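PDB 3EB7: insecticidal Delta-Endotoxin Cry8Ea1 from Bacillus Thuringiensis, which is toxic to larvae of the underground pest Holotrichia parallela, probably by binding midgut receptors and forming pores in the cell membrane, as other three-domain Cry toxins do. Local coordinates for residues S284-R289 / G321-S326; A348-A353 / K357-S362. One frame throughout, in Å; residues are numbered along the deposited sequence.

Contact 1 of 2, residues S284-R289 / G321-S326; sequences SIYTGR and GTTSGS
Tyr286, midway along 284-289, meets Thr323 of the loop that leaves the edge strand 316-321. The tyrosine sits on the outer side of its strand, and its CA lies 5.8 Å from Thr323 CA, the closest CA pair across the contact. Its CB comes first against the loop, lying 3.6 Å from the carbonyl oxygen Thr322 O. Beyond CB, chi1 of -62° places CG beside the tyrosine's backbone N and anti to its carbonyl carbon, and chi2 of 83° turns the ring so that one broad face is presented to Thr323. Thr323 CB stands over the middle of this face, 3.8 Å from the ring centroid and 13° off the ring normal, a CH-pi contact. The methyl group extends it toward one side, with Thr323 CG2 3.5 Å from Tyr286 CD1 and little farther from CE1. Thr323 O lies above the opposite side of the same face, 3.7 Å from Tyr286 CE2. One threonine thus spreads CB, methyl and carbonyl across a single aromatic face, and no hydrogen bond joins the two segments.

Farther along the strand, the side chain of Thr287 turns from the loop, and its OG1 is hydrogen-bonded to Tyr381 OH. On the loop side, Thr322 OG1 is bonded to Arg423 NH2, while the Thr322 side chain rests on Ile302 of strand 296-310. The contact is small, burying 133 Å² in all, and lies at the surface. Its topology is that of a Greek key: the loop from edge strand 316-321 passes over the outer face of the two central strands to reach 330-335 on the far edge, as in the antiparallel sheets of the beta-prism domain of Cry toxins.

Contact 2 of 2, residues A348-A353 / K357-S362; sequences AGVLFA and KYYGVS
Gly349 and Gly360 form one antiparallel hydrogen-bonded pair, Leu351 and Tyr358 the next. Gly349 N reaches Gly360 O at 2.7 Å with a bent N-H...O angle of 146°, and the return bond from Gly360 N to Gly349 O is 3.0 Å. Leu351 N to Tyr358 O is straighter, 165° at 2.8 Å, with the donor in the carbonyl plane; Tyr358 N returns to Leu351 O.

Apolar contacts occupy both faces. Val350 and Tyr359 lie side by side, pointing the same way, with Val350 CG2 3.7 Å from Tyr359 CE2 and Val350 CG1 over one face of the tyrosine ring. Phe352 slants across Lys357, whose CD lies 3.8 Å from Phe352 CE2; Val350 CG1 also sits over one face of the phenylalanine ring.

On the other face of the sheet, Leu351 and Tyr358 likewise point together: with CG anti to the leucine N (chi1 179°), Leu351 CD2 comes alongside Tyr358 CD1 at 4.0 Å. Leu351 O and Ala353 CB lie at the tyrosine ring's edge, near its plane, the oxygen closest to CD1. Leu351 also touches Phe292 and Leu298. Backbone bonds thus set the register and apolar groups the side-chain contacts, Lys357 contributing its alkyl chain rather than its charge.

Overall arrangement
Both contacts belong to the beta-prism domain and lie on the same side of the chain's centre, their own centres 16 Å apart and nearest atoms about 6 Å apart. Contact 1 closes before contact 2 opens along the chain. Each involves a four-stranded antiparallel sheet of order 3-2-1-4: contact 1 lays a crossing loop on the outside of one, contact 2 pairs the central strands of the other. The sheets meet in part through strand 278-292, whose Ser290 and Phe292, just past 284-289, touch Leu351, Ala353 and Tyr358; strand 296-310 also takes part, through Leu298. Hairpin loops at the tip of this domain bind receptors in related Cry toxins, and the turn after Ala353 could act similarly.

Contact 1 of 2, residues S284-R289 / G321-S326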
loop_
_atom_site.group_PDB
_atom_site.type_symbol
_atom_site.label_atom_id
_atom_site.label_comp_id
_atom_site.label_asym_id
_atom_site.label_seq_id
_atom_site.Cartn_x
_atom_site.Cartn_y
_atom_site.Cartn_z
ATOM N N SER A 284 -16.689 -17.681 10.688
ATOM C CA SER A 284 -17.087 -18.582 11.780
ATOM C C SER A 284 -15.849 -19.119 12.433
ATOM O O SER A 284 -14.996 -19.608 11.732
ATOM C CB SER A 284 -17.904 -19.801 11.297
ATOM O OG SER A 284 -19.106 -19.392 10.718
ATOM N N ILE A 285 -15.757 -19.034 13.765
ATOM C CA ILE A 285 -14.558 -19.513 14.479
ATOM C C ILE A 285 -14.946 -20.766 15.274
ATOM O O ILE A 285 -15.944 -20.773 15.980
ATOM C CB ILE A 285 -13.988 -18.420 15.419
ATOM C CG1 ILE A 285 -13.713 -17.125 14.649
ATOM C CG2 ILE A 285 -12.768 -18.915 16.242
ATOM C CD1 ILE A 285 -13.424 -15.889 15.553
ATOM N N TYR A 286 -14.172 -21.826 15.139
ATOM C CA TYR A 286 -14.418 -23.078 15.826
ATOM C C TYR A 286 -13.409 -23.191 16.984
ATOM O O TYR A 286 -12.203 -22.959 16.814
ATOM C CB TYR A 286 -14.309 -24.258 14.828
ATOM C CG TYR A 286 -15.360 -24.162 13.728
ATOM C CD1 TYR A 286 -15.166 -23.368 12.594
ATOM C CD2 TYR A 286 -16.562 -24.836 13.845
ATOM C CE1 TYR A 286 -16.182 -23.225 11.597
ATOM C CE2 TYR A 286 -17.563 -24.723 12.871
ATOM C CZ TYR A 286 -17.375 -23.915 11.757
ATOM O OH TYR A 286 -18.392 -23.850 10.830
ATOM N N THR A 287 -13.937 -23.530 18.158
ATOM C CA THR A 287 -13.175 -23.552 19.400
ATOM C C THR A 287 -12.970 -24.977 19.946
ATOM O O THR A 287 -13.860 -25.813 19.904
ATOM C CB THR A 287 -13.886 -22.672 20.442
ATOM O OG1 THR A 287 -14.025 -21.349 19.895
ATOM C CG2 THR A 287 -13.118 -22.627 21.747
ATOM N N GLY A 288 -11.755 -25.233 20.426
ATOM C CA GLY A 288 -11.423 -26.434 21.157
ATOM C C GLY A 288 -10.990 -26.081 22.568
ATOM O O GLY A 288 -10.665 -24.951 22.877
ATOM N N ARG A 289 -11.022 -27.085 23.428
ATOM C CA ARG A 289 -10.623 -26.969 24.807
ATOM C C ARG A 289 -9.399 -27.871 25.023
ATOM O O ARG A 289 -9.458 -29.075 24.753
ATOM C CB ARG A 289 -11.780 -27.374 25.736
ATOM C CG ARG A 289 -11.492 -27.101 27.204
ATOM C CD ARG A 289 -12.750 -27.337 28.078
ATOM N NE ARG A 289 -12.622 -26.856 29.457
ATOM C CZ ARG A 289 -11.931 -27.477 30.415
ATOM N NH1 ARG A 289 -11.293 -28.607 30.164
ATOM N NH2 ARG A 289 -11.887 -26.984 31.633
ATOM N N GLY A 321 -8.213 -25.187 9.228
ATOM C CA GLY A 321 -8.050 -25.847 10.507
ATOM C C GLY A 321 -9.082 -26.926 10.752
ATOM O O GLY A 321 -9.528 -27.599 9.812
ATOM N N THR A 322 -9.441 -27.110 12.017
ATOM C CA THR A 322 -10.453 -28.069 12.392
ATOM C C THR A 322 -11.792 -27.369 12.517
ATOM O O THR A 322 -11.934 -26.378 13.244
ATOM C CB THR A 322 -10.053 -28.762 13.691
ATOM O OG1 THR A 322 -8.816 -29.436 13.461
ATOM C CG2 THR A 322 -11.119 -29.792 14.174
ATOM N N THR A 323 -12.769 -27.855 11.761
ATOM C CA THR A 323 -14.103 -27.260 11.790
ATOM C C THR A 323 -15.199 -28.300 11.989
ATOM O O THR A 323 -16.339 -28.022 11.732
ATOM C CB THR A 323 -14.410 -26.424 10.508
ATOM O OG1 THR A 323 -14.465 -27.302 9.369
ATOM C CG2 THR A 323 -13.343 -25.323 10.264
ATOM N N SER A 324 -14.854 -29.504 12.428
ATOM C CA SER A 324 -15.857 -30.517 12.749
ATOM C C SER A 324 -15.223 -31.552 13.682
ATOM O O SER A 324 -13.992 -31.631 13.807
ATOM C CB SER A 324 -16.358 -31.239 11.473
ATOM O OG SER A 324 -15.300 -32.041 10.908
ATOM N N GLY A 325 -16.070 -32.349 14.318
ATOM C CA GLY A 325 -15.616 -33.506 15.061
ATOM C C GLY A 325 -15.642 -33.230 16.540
ATOM O O GLY A 325 -16.091 -32.165 16.976
ATOM N N SER A 326 -15.113 -34.190 17.303
ATOM C CA SER A 326 -15.158 -34.173 18.747
ATOM C C SER A 326 -14.360 -33.036 19.380
ATOM O O SER A 326 -14.628 -32.670 20.532
ATOM C CB SER A 326 -14.685 -35.517 19.290
ATOM O OG SER A 326 -13.357 -35.826 18.870
#

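Contact 2 of 2, residues A348-A353 / K357-S362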
loop_
_atom_site.group_PDB
_atom_site.type_symbol
_atom_site.label_atom_id
_atom_site.label_comp_id
_atom_site.label_asym_id
_atom_site.label_seq_id
_atom_site.Cartn_x
_atom_site.Cartn_y
_atom_site.Cartn_z
ATOM N N ALA A 348 -2.800 -14.085 22.183
ATOM C CA ALA A 348 -2.118 -15.299 21.879
ATOM C C ALA A 348 -1.777 -16.021 23.209
ATOM O O ALA A 348 -0.986 -15.520 24.029
ATOM C CB ALA A 348 -0.884 -15.001 21.036
ATOM N N GLY A 349 -2.410 -17.184 23.420
ATOM C CA GLY A 349 -2.363 -17.920 24.676
ATOM C C GLY A 349 -1.375 -19.063 24.612
ATOM O O GLY A 349 -1.076 -19.586 23.514
ATOM N N VAL A 350 -0.853 -19.422 25.788
ATOM C CA VAL A 350 -0.041 -20.640 25.994
ATOM C C VAL A 350 -0.556 -21.324 27.249
ATOM O O VAL A 350 -0.654 -20.684 28.323
ATOM C CB VAL A 350 1.491 -20.380 26.266
ATOM C CG1 VAL A 350 2.273 -21.710 26.192
ATOM C CG2 VAL A 350 2.069 -19.388 25.311
ATOM N N LEU A 351 -0.887 -22.598 27.123
ATOM C CA LEU A 351 -1.202 -23.413 28.289
ATOM C C LEU A 351 0.027 -24.284 28.616
ATOM O O LEU A 351 0.423 -25.132 27.804
ATOM C CB LEU A 351 -2.468 -24.278 28.071
ATOM C CG LEU A 351 -2.896 -25.212 29.227
ATOM C CD1 LEU A 351 -3.541 -24.430 30.383
ATOM C CD2 LEU A 351 -3.832 -26.305 28.765
ATOM N N PHE A 352 0.598 -24.086 29.816
ATOM C CA PHE A 352 1.745 -24.901 30.284
ATOM C C PHE A 352 1.311 -26.179 31.014
ATOM O O PHE A 352 0.631 -26.133 32.044
ATOM C CB PHE A 352 2.691 -24.070 31.161
ATOM C CG PHE A 352 3.213 -22.815 30.488
ATOM C CD1 PHE A 352 2.640 -21.581 30.739
ATOM C CD2 PHE A 352 4.283 -22.870 29.616
ATOM C CE1 PHE A 352 3.157 -20.430 30.170
ATOM C CE2 PHE A 352 4.795 -21.718 29.022
ATOM C CZ PHE A 352 4.232 -20.504 29.284
ATOM N N ALA A 353 1.679 -27.320 30.441
ATOM C CA ALA A 353 1.370 -28.629 30.986
ATOM C C ALA A 353 2.712 -29.274 31.417
ATOM O O ALA A 353 3.779 -28.732 31.121
ATOM C CB ALA A 353 0.667 -29.462 29.933
ATOM N N LYS A 357 3.685 -27.709 25.813
ATOM C CA LYS A 357 2.994 -26.430 25.748
ATOM C C LYS A 357 1.968 -26.481 24.630
ATOM O O LYS A 357 2.221 -27.086 23.607
ATOM C CB LYS A 357 3.970 -25.300 25.472
ATOM C CG LYS A 357 5.126 -25.245 26.442
ATOM C CD LYS A 357 5.988 -24.023 26.216
ATOM C CE LYS A 357 7.397 -24.321 26.605
ATOM N NZ LYS A 357 8.058 -25.157 25.572
ATOM N N TYR A 358 0.828 -25.834 24.835
ATOM C CA TYR A 358 -0.201 -25.688 23.808
ATOM C C TYR A 358 -0.363 -24.216 23.501
ATOM O O TYR A 358 -0.689 -23.419 24.405
ATOM C CB TYR A 358 -1.588 -26.099 24.298
ATOM C CG TYR A 358 -1.837 -27.464 24.889
ATOM C CD1 TYR A 358 -1.307 -27.845 26.133
ATOM C CD2 TYR A 358 -2.733 -28.337 24.258
ATOM C CE1 TYR A 358 -1.616 -29.091 26.706
ATOM C CE2 TYR A 358 -3.072 -29.580 24.825
ATOM C CZ TYR A 358 -2.507 -29.953 26.039
ATOM O OH TYR A 358 -2.863 -31.189 26.553
ATOM N N TYR A 359 -0.200 -23.866 22.231
ATOM C CA TYR A 359 -0.367 -22.497 21.787
ATOM C C TYR A 359 -1.720 -22.340 21.149
ATOM O O TYR A 359 -2.238 -23.303 20.568
ATOM C CB TYR A 359 0.737 -22.116 20.793
ATOM C CG TYR A 359 2.115 -22.174 21.407
ATOM C CD1 TYR A 359 2.867 -23.333 21.338
ATOM C CD2 TYR A 359 2.666 -21.060 22.026
ATOM C CE1 TYR A 359 4.134 -23.392 21.897
ATOM C CE2 TYR A 359 3.931 -21.105 22.603
ATOM C CZ TYR A 359 4.641 -22.272 22.539
ATOM O OH TYR A 359 5.868 -22.347 23.081
ATOM N N GLY A 360 -2.307 -21.148 21.269
ATOM C CA GLY A 360 -3.549 -20.833 20.555
ATOM C C GLY A 360 -4.159 -19.517 20.970
ATOM O O GLY A 360 -3.879 -19.031 22.058
ATOM N N VAL A 361 -5.021 -18.955 20.129
ATOM C CA VAL A 361 -5.627 -17.652 20.391
ATOM C C VAL A 361 -6.857 -17.862 21.307
ATOM O O VAL A 361 -7.781 -18.630 20.970
ATOM C CB VAL A 361 -6.014 -16.963 19.046
ATOM C CG1 VAL A 361 -6.896 -15.679 19.251
ATOM C CG2 VAL A 361 -4.751 -16.676 18.197
ATOM N N SER A 362 -6.858 -17.187 22.457
ATOM C CA SER A 362 -7.970 -17.313 23.439
ATOM C C SER A 362 -9.021 -16.205 23.331
ATOM O O SER A 362 -10.139 -16.321 23.842
ATOM C CB SER A 362 -7.408 -17.336 24.855
ATOM O OG SER A 362 -6.698 -16.127 25.052
#